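PDB 4AZI: beta-n-acetylhexosaminidase from Streptococcus pneumoniae, which hydrolyses terminal non-reducing beta-linked N-acetyl-D-hexosamine residues from glycans, probably by the substrate-assisted mechanism of family 20 glycoside hydrolases. Local coordinates for residues A[33-38]-A[105-110]; A[362-367]-A[391-396]. The protein carries 2 engineered substitutions. All blocks are in the same frame, centred on the assembly; numbering follows the deposited sequence.

Contact 1: A[33-38]-A[105-110]; sequences KASELG and KSKDIG
Ile109 pushes its CD1 methyl against the backbone of Ser35, joining two neighbouring helical connections of the TIM barrel: helix 24-37, which leads from the first barrel strand to the second, and the end of helix 94-106, where the chain turns into the third strand. The tight part of the contact is the buried, apolar one. Ile109 CD1 lies 3.9 Å from Ser35 CA and also faces the methyl of Ala34. Ile109 CG1 is 4.1 Å from Ser35 CB, so the CG1-CD1 branch makes the apolar contact of Ile109 with the helix. Its second torsion (chi2 -58°) turns CD1 onto the helix surface.

A Schellman motif delivers Ile109 to this place. Asp108, with its positive phi of 53°, is the C-prime residue; Asp108 N bonds back to Lys105 O at 2.9 Å, and Ile109 N makes the longer-range bond, to the carbonyl of the residue before Lys105. The chain thus leaves helix 94-106 with the isoleucine directed at the other helix and Asp108 exposed to solvent.

Toward Lys107 the contact is smaller and opens to solvent. Here only the root of the lysine takes part, since its chain runs on past Ser35 to an ammonium group hydrogen-bonded to Asn362 of helix 362-368, and Arg365 of that helix also rests on Lys107. With its hydroxyl anti to the backbone N (chi1 179°), Ser35 directs OG at Lys107, its weak hydrogen bond going to Asn362 ND2, and Ser35 OG ends 3.7 Å from Lys107 CB.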
ATOM      1  N   LYS A  33      -1.978  -4.086  16.085  1.00 14.82           N
ATOM      2  CA  LYS A  33      -1.026  -3.063  16.482  1.00 14.84           C
ATOM      3  C   LYS A  33      -1.374  -1.713  15.881  1.00 14.47           C
ATOM      4  O   LYS A  33      -1.216  -0.696  16.542  1.00 14.43           O
ATOM      5  CB  LYS A  33       0.405  -3.456  16.099  1.00 15.26           C
ATOM      6  CG  LYS A  33       1.475  -2.657  16.824  1.00 15.79           C
ATOM      7  CD  LYS A  33       1.434  -2.917  18.324  1.00 16.59           C
ATOM      8  CE  LYS A  33       2.444  -2.067  19.070  1.00 17.09           C
ATOM      9  NZ  LYS A  33       2.349  -2.281  20.548  1.00 17.48           N
ATOM     10  N   ALA A  34      -1.845  -1.708  14.636  1.00 14.22           N
ATOM     11  CA  ALA A  34      -2.290  -0.465  13.992  1.00 13.87           C
ATOM     12  C   ALA A  34      -3.509   0.119  14.701  1.00 13.66           C
ATOM     13  O   ALA A  34      -3.584   1.322  14.933  1.00 13.46           O
ATOM     14  CB  ALA A  34      -2.584  -0.695  12.520  1.00 13.60           C
ATOM     15  N   SER A  35      -4.452  -0.748  15.058  1.00 13.98           N
ATOM     16  CA  SER A  35      -5.663  -0.333  15.764  1.00 14.29           C
ATOM     17  C   SER A  35      -5.373   0.264  17.144  1.00 14.23           C
ATOM     18  O   SER A  35      -6.030   1.222  17.557  1.00 14.42           O
ATOM     19  CB  SER A  35      -6.637  -1.500  15.905  1.00 14.32           C
ATOM     20  OG  SER A  35      -7.789  -1.079  16.611  1.00 15.31           O
ATOM     21  N   GLU A  36      -4.398  -0.300  17.856  1.00 14.22           N
ATOM     22  CA  GLU A  36      -4.086   0.188  19.190  1.00 14.66           C
ATOM     23  C   GLU A  36      -3.357   1.527  19.132  1.00 13.92           C
ATOM     24  O   GLU A  36      -3.553   2.392  19.998  1.00 13.83           O
ATOM     25  CB  GLU A  36      -3.263  -0.837  19.978  1.00 15.92           C
ATOM     26  CG  GLU A  36      -1.769  -0.555  20.005  1.00 17.79           C
ATOM     27  CD  GLU A  36      -1.046  -1.283  21.126  1.00 18.95           C
ATOM     28  OE1 GLU A  36      -1.122  -2.528  21.169  1.00 20.10           O
ATOM     29  OE2 GLU A  36      -0.398  -0.603  21.952  1.00 19.63           O
ATOM     30  N   LEU A  37      -2.523   1.690  18.107  1.00 12.85           N
ATOM     31  CA  LEU A  37      -1.672   2.866  17.976  1.00 12.48           C
ATOM     32  C   LEU A  37      -2.410   4.020  17.289  1.00 12.47           C
ATOM     33  O   LEU A  37      -1.926   5.152  17.281  1.00 12.70           O
ATOM     34  CB  LEU A  37      -0.372   2.511  17.233  1.00 12.29           C
ATOM     35  CG  LEU A  37       0.604   1.563  17.957  1.00 12.08           C
ATOM     36  CD1 LEU A  37       1.719   1.099  17.029  1.00 12.27           C
ATOM     37  CD2 LEU A  37       1.180   2.197  19.215  1.00 11.93           C
ATOM     38  N   GLY A  38      -3.581   3.726  16.730  1.00 12.25           N
ATOM     39  CA  GLY A  38      -4.447   4.762  16.155  1.00 12.31           C
ATOM     40  C   GLY A  38      -4.283   5.054  14.676  1.00 12.25           C
ATOM     41  O   GLY A  38      -4.704   6.121  14.196  1.00 12.37           O
ATOM     42  N   LYS A 105     -11.937  -4.400   9.439  1.00 16.07           N
ATOM     43  CA  LYS A 105     -13.139  -3.550   9.441  1.00 16.29           C
ATOM     44  C   LYS A 105     -13.732  -3.447  10.850  1.00 16.55           C
ATOM     45  O   LYS A 105     -14.123  -2.361  11.272  1.00 16.33           O
ATOM     46  CB  LYS A 105     -14.180  -4.050   8.429  1.00 16.17           C
ATOM     47  CG  LYS A 105     -15.305  -3.056   8.120  1.00 16.56           C
ATOM     48  CD  LYS A 105     -16.353  -3.669   7.204  1.00 16.53           C
ATOM     49  CE  LYS A 105     -17.657  -2.901   7.315  1.00 16.69           C
ATOM     50  NZ  LYS A 105     -18.760  -3.525   6.542  1.00 16.93           N
ATOM     51  N   SER A 106     -13.738  -4.566  11.585  1.00 16.53           N
ATOM     52  CA  SER A 106     -14.260  -4.617  12.959  1.00 17.00           C
ATOM     53  C   SER A 106     -13.474  -3.722  13.925  1.00 17.35           C
ATOM     54  O   SER A 106     -13.965  -3.350  14.993  1.00 16.54           O
ATOM     55  CB  SER A 106     -14.292  -6.065  13.481  1.00 17.14           C
ATOM     56  OG  SER A 106     -12.992  -6.534  13.798  1.00 17.08           O
ATOM     57  N   LYS A 107     -12.251  -3.381  13.537  1.00 17.92           N
ATOM     58  CA  LYS A 107     -11.422  -2.480  14.317  1.00 18.69           C
ATOM     59  C   LYS A 107     -11.250  -1.112  13.641  1.00 19.13           C
ATOM     60  O   LYS A 107     -10.316  -0.373  13.964  1.00 19.74           O
ATOM     61  CB  LYS A 107     -10.070  -3.135  14.594  1.00 18.81           C
ATOM     62  CG  LYS A 107     -10.156  -4.280  15.594  1.00 19.20           C
ATOM     63  CD  LYS A 107      -8.907  -5.137  15.559  1.00 19.36           C
ATOM     64  CE  LYS A 107      -9.070  -6.379  16.425  1.00 19.66           C
ATOM     65  NZ  LYS A 107      -9.181  -6.012  17.862  1.00 20.33           N
ATOM     66  N   ASP A 108     -12.168  -0.785  12.721  1.00 19.54           N
ATOM     67  CA  ASP A 108     -12.164   0.479  11.963  1.00 19.40           C
ATOM     68  C   ASP A 108     -10.816   0.732  11.258  1.00 18.31           C
ATOM     69  O   ASP A 108     -10.335   1.859  11.186  1.00 18.46           O
ATOM     70  CB  ASP A 108     -12.560   1.674  12.862  1.00 21.19           C
ATOM     71  CG  ASP A 108     -14.004   1.591  13.377  1.00 22.71           C
ATOM     72  OD1 ASP A 108     -14.892   1.088  12.654  1.00 23.96           O
ATOM     73  OD2 ASP A 108     -14.252   2.050  14.512  1.00 23.59           O
ATOM     74  N   ILE A 109     -10.213  -0.342  10.758  1.00 17.10           N
ATOM     75  CA  ILE A 109      -8.985  -0.283   9.971  1.00 15.63           C
ATOM     76  C   ILE A 109      -9.361  -0.648   8.534  1.00 15.07           C
ATOM     77  O   ILE A 109      -9.957  -1.694   8.292  1.00 15.04           O
ATOM     78  CB  ILE A 109      -7.911  -1.272  10.511  1.00 15.38           C
ATOM     79  CG1 ILE A 109      -7.445  -0.903  11.934  1.00 15.36           C
ATOM     80  CG2 ILE A 109      -6.717  -1.379   9.570  1.00 15.19           C
ATOM     81  CD1 ILE A 109      -6.853   0.488  12.100  1.00 15.14           C
ATOM     82  N   GLY A 110      -9.039   0.222   7.585  1.00 14.08           N
ATOM     83  CA  GLY A 110      -9.204  -0.120   6.185  1.00 13.39           C
ATOM     84  C   GLY A 110      -8.049  -0.961   5.671  1.00 12.95           C
ATOM     85  O   GLY A 110      -6.958  -0.948   6.238  1.00 13.53           O
TER

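Contact 2: A[362-367]-A[391-396]; sequences NALREE and TALNYN
The two methyls of Leu364 divide the work of this contact, one going to Leu393 and the other to Tyr395. Placing CG anti to the backbone N extends the side chain from helix 362-368 toward the segment 391-396, and the second torsion (chi2 52°) turns the two methyls so that CD1 faces Leu393 and CD2 faces Tyr395. Leu364 CD1 approaches Leu393 head on: the leucines reach toward each other tip to tip, with Leu364 CD1 at 3.6 Å from Leu393 CD1 and 3.7 Å from Leu393 CD2. One methyl of Leu364 thus sits against both methyls of Leu393.

Leu393 belongs to the linker between helices 380-391 and 402-414, so the contact packs helix 362-368 against the linker of the C-terminal helices, beyond strand 321-329 and helix 339-352 of the TIM barrel. Helix 402-414 borders the same side chain, Val409 and Leu412 both touching Leu364, which is consistent with Leu364 being buried although its partners in the linker are more exposed.

Tyr395 meets the second methyl by a different route. Its CB does not point straight at the helix, but the ring comes nearer: CG lies beside the backbone N (chi1 -69°), and the side chain crosses that of Leu364 at about a right angle. Leu364 CD2 is 3.6 Å from Tyr395 CE1 and 4.0 Å from Tyr395 CZ, an oblique approach near the hydroxyl end of the ring.

Between these two contact residues, Asn394 points its CB away from the helix and shapes the linker instead. Its side-chain carbonyl accepts the bond of an Asx turn, Asn394 OD1 receiving Asn396 N at 2.8 Å with the donor tilted 27° from the carbonyl plane, while the backbone Asn394 O bonds to the hydroxyl of Tyr361.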
ATOM      1  N   ASN A 362      -9.652  -0.428  21.800  1.00 19.24           N
ATOM      2  CA  ASN A 362      -9.844  -1.876  21.927  1.00 20.09           C
ATOM      3  C   ASN A 362     -10.482  -2.314  23.240  1.00 19.73           C
ATOM      4  O   ASN A 362     -11.397  -3.136  23.233  1.00 20.06           O
ATOM      5  CB  ASN A 362      -8.549  -2.643  21.662  1.00 20.74           C
ATOM      6  CG  ASN A 362      -8.254  -2.784  20.181  1.00 21.91           C
ATOM      7  OD1 ASN A 362      -9.016  -3.415  19.432  1.00 21.75           O
ATOM      8  ND2 ASN A 362      -7.147  -2.192  19.746  1.00 21.97           N
ATOM      9  N   ALA A 363     -10.005  -1.764  24.355  1.00 20.17           N
ATOM     10  CA  ALA A 363     -10.610  -2.027  25.666  1.00 20.39           C
ATOM     11  C   ALA A 363     -12.097  -1.656  25.680  1.00 20.44           C
ATOM     12  O   ALA A 363     -12.916  -2.395  26.234  1.00 20.36           O
ATOM     13  CB  ALA A 363      -9.856  -1.305  26.776  1.00 20.70           C
ATOM     14  N   LEU A 364     -12.436  -0.526  25.054  1.00 20.71           N
ATOM     15  CA  LEU A 364     -13.830  -0.111  24.900  1.00 21.20           C
ATOM     16  C   LEU A 364     -14.681  -1.162  24.182  1.00 21.42           C
ATOM     17  O   LEU A 364     -15.763  -1.504  24.660  1.00 21.54           O
ATOM     18  CB  LEU A 364     -13.946   1.258  24.204  1.00 20.81           C
ATOM     19  CG  LEU A 364     -15.364   1.817  23.996  1.00 20.82           C
ATOM     20  CD1 LEU A 364     -16.153   1.830  25.300  1.00 20.61           C
ATOM     21  CD2 LEU A 364     -15.345   3.213  23.396  1.00 20.60           C
ATOM     22  N   ARG A 365     -14.195  -1.670  23.049  1.00 21.69           N
ATOM     23  CA  ARG A 365     -14.930  -2.685  22.288  1.00 22.71           C
ATOM     24  C   ARG A 365     -15.131  -3.985  23.076  1.00 23.46           C
ATOM     25  O   ARG A 365     -16.141  -4.675  22.890  1.00 22.96           O
ATOM     26  CB  ARG A 365     -14.260  -2.970  20.937  1.00 22.65           C
ATOM     27  CG  ARG A 365     -14.540  -1.917  19.874  1.00 22.87           C
ATOM     28  CD  ARG A 365     -13.997  -2.325  18.511  1.00 23.31           C
ATOM     29  NE  ARG A 365     -12.544  -2.171  18.409  1.00 23.18           N
ATOM     30  CZ  ARG A 365     -11.930  -1.044  18.057  1.00 23.67           C
ATOM     31  NH1 ARG A 365     -12.633   0.049  17.777  1.00 24.41           N
ATOM     32  NH2 ARG A 365     -10.607  -1.006  17.986  1.00 23.77           N
ATOM     33  N   GLU A 366     -14.162  -4.302  23.939  1.00 24.47           N
ATOM     34  CA  GLU A 366     -14.220  -5.471  24.820  1.00 25.84           C
ATOM     35  C   GLU A 366     -15.248  -5.302  25.938  1.00 26.44           C
ATOM     36  O   GLU A 366     -15.957  -6.254  26.285  1.00 26.62           O
ATOM     37  CB  GLU A 366     -12.844  -5.770  25.425  1.00 26.35           C
ATOM     38  CG  GLU A 366     -11.841  -6.369  24.450  1.00 28.12           C
ATOM     39  CD  GLU A 366     -10.421  -6.407  24.998  1.00 29.61           C
ATOM     40  OE1 GLU A 366     -10.215  -6.090  26.190  1.00 30.75           O
ATOM     41  OE2 GLU A 366      -9.500  -6.754  24.227  1.00 30.32           O
ATOM     42  N   GLU A 367     -15.321  -4.100  26.508  1.00 26.67           N
ATOM     43  CA  GLU A 367     -16.329  -3.812  27.528  1.00 28.09           C
ATOM     44  C   GLU A 367     -17.750  -3.765  26.962  1.00 28.55           C
ATOM     45  O   GLU A 367     -18.685  -4.243  27.608  1.00 29.09           O
ATOM     46  CB  GLU A 367     -16.002  -2.528  28.306  1.00 28.76           C
ATOM     47  CG  GLU A 367     -14.959  -2.707  29.406  1.00 29.90           C
ATOM     48  CD  GLU A 367     -15.322  -3.790  30.412  1.00 30.75           C
ATOM     49  OE1 GLU A 367     -16.233  -3.568  31.238  1.00 31.49           O
ATOM     50  OE2 GLU A 367     -14.695  -4.870  30.367  1.00 31.16           O
ATOM     51  N   THR A 391     -23.637   6.813  27.020  1.00 26.54           N
ATOM     52  CA  THR A 391     -23.798   8.161  26.471  1.00 26.24           C
ATOM     53  C   THR A 391     -22.530   9.001  26.671  1.00 25.66           C
ATOM     54  O   THR A 391     -22.236   9.893  25.870  1.00 26.00           O
ATOM     55  CB  THR A 391     -25.013   8.883  27.099  1.00 26.72           C
ATOM     56  OG1 THR A 391     -26.138   7.996  27.121  1.00 26.96           O
ATOM     57  CG2 THR A 391     -25.385  10.133  26.298  1.00 27.61           C
ATOM     58  N   ALA A 392     -21.779   8.691  27.727  1.00 24.26           N
ATOM     59  CA  ALA A 392     -20.578   9.443  28.104  1.00 22.92           C
ATOM     60  C   ALA A 392     -19.332   9.074  27.285  1.00 21.63           C
ATOM     61  O   ALA A 392     -18.319   9.772  27.342  1.00 21.58           O
ATOM     62  CB  ALA A 392     -20.308   9.284  29.594  1.00 22.66           C
ATOM     63  N   LEU A 393     -19.418   7.984  26.526  1.00 20.81           N
ATOM     64  CA  LEU A 393     -18.313   7.520  25.686  1.00 19.86           C
ATOM     65  C   LEU A 393     -17.971   8.524  24.584  1.00 19.59           C
ATOM     66  O   LEU A 393     -18.862   9.069  23.939  1.00 19.05           O
ATOM     67  CB  LEU A 393     -18.647   6.159  25.067  1.00 20.25           C
ATOM     68  CG  LEU A 393     -18.912   4.983  26.017  1.00 20.45           C
ATOM     69  CD1 LEU A 393     -19.241   3.722  25.232  1.00 20.50           C
ATOM     70  CD2 LEU A 393     -17.746   4.745  26.966  1.00 20.42           C
ATOM     71  N   ASN A 394     -16.676   8.772  24.395  1.00 18.77           N
ATOM     72  CA  ASN A 394     -16.196   9.704  23.375  1.00 18.07           C
ATOM     73  C   ASN A 394     -15.394   8.926  22.335  1.00 17.78           C
ATOM     74  O   ASN A 394     -14.313   8.413  22.642  1.00 17.08           O
ATOM     75  CB  ASN A 394     -15.330  10.798  24.015  1.00 17.64           C
ATOM     76  CG  ASN A 394     -14.967  11.918  23.049  1.00 17.80           C
ATOM     77  OD1 ASN A 394     -14.995  11.751  21.830  1.00 17.13           O
ATOM     78  ND2 ASN A 394     -14.599  13.073  23.604  1.00 17.88           N
ATOM     79  N   TYR A 395     -15.927   8.845  21.116  1.00 17.62           N
ATOM     80  CA  TYR A 395     -15.277   8.098  20.032  1.00 18.27           C
ATOM     81  C   TYR A 395     -14.270   8.933  19.228  1.00 17.58           C
ATOM     82  O   TYR A 395     -13.632   8.427  18.303  1.00 18.04           O
ATOM     83  CB  TYR A 395     -16.330   7.450  19.120  1.00 19.73           C
ATOM     84  CG  TYR A 395     -17.078   6.322  19.798  1.00 21.35           C
ATOM     85  CD1 TYR A 395     -16.581   5.020  19.767  1.00 22.44           C
ATOM     86  CD2 TYR A 395     -18.272   6.556  20.487  1.00 22.04           C
ATOM     87  CE1 TYR A 395     -17.253   3.979  20.390  1.00 23.41           C
ATOM     88  CE2 TYR A 395     -18.953   5.518  21.117  1.00 22.93           C
ATOM     89  CZ  TYR A 395     -18.438   4.234  21.063  1.00 23.27           C
ATOM     90  OH  TYR A 395     -19.096   3.192  21.680  1.00 25.34           O
ATOM     91  N   ASN A 396     -14.091  10.189  19.628  1.00 16.54           N
ATOM     92  CA  ASN A 396     -13.297  11.150  18.865  1.00 15.50           C
ATOM     93  C   ASN A 396     -11.938  11.501  19.476  1.00 15.01           C
ATOM     94  O   ASN A 396     -11.344  12.517  19.114  1.00 14.35           O
ATOM     95  CB  ASN A 396     -14.104  12.439  18.654  1.00 15.37           C
ATOM     96  CG  ASN A 396     -15.506  12.180  18.141  1.00 15.23           C
ATOM     97  OD1 ASN A 396     -15.715  11.378  17.236  1.00 15.08           O
ATOM     98  ND2 ASN A 396     -16.474  12.876  18.713  1.00 15.15           N
TER

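How the contacts relate
Helix 362-368, one side of contact 2, also touches contact 1; the centres of the two contacts are 14 Å apart. Leu364 serves contact 2, while Asn362 and Arg365 face contact 1: Lys107 NZ lies 3.0 Å from Asn362 OD1, and Arg365 NH2 packs 3.1 Å from Ser35 OG. The same Asn362 OD1 also takes a weak bond from Arg365 NH2. Contact 1 is the deeper, its centre about 16 Å from that of the chain against about 29 Å for contact 2. Neither supplies a residue to the inhibitor pocket. Gly110 of contact 1 starts strand 110-117, and the pocket residue His120 follows beyond its far end, placing contact 1 at the barrel end remote from the inhibitor.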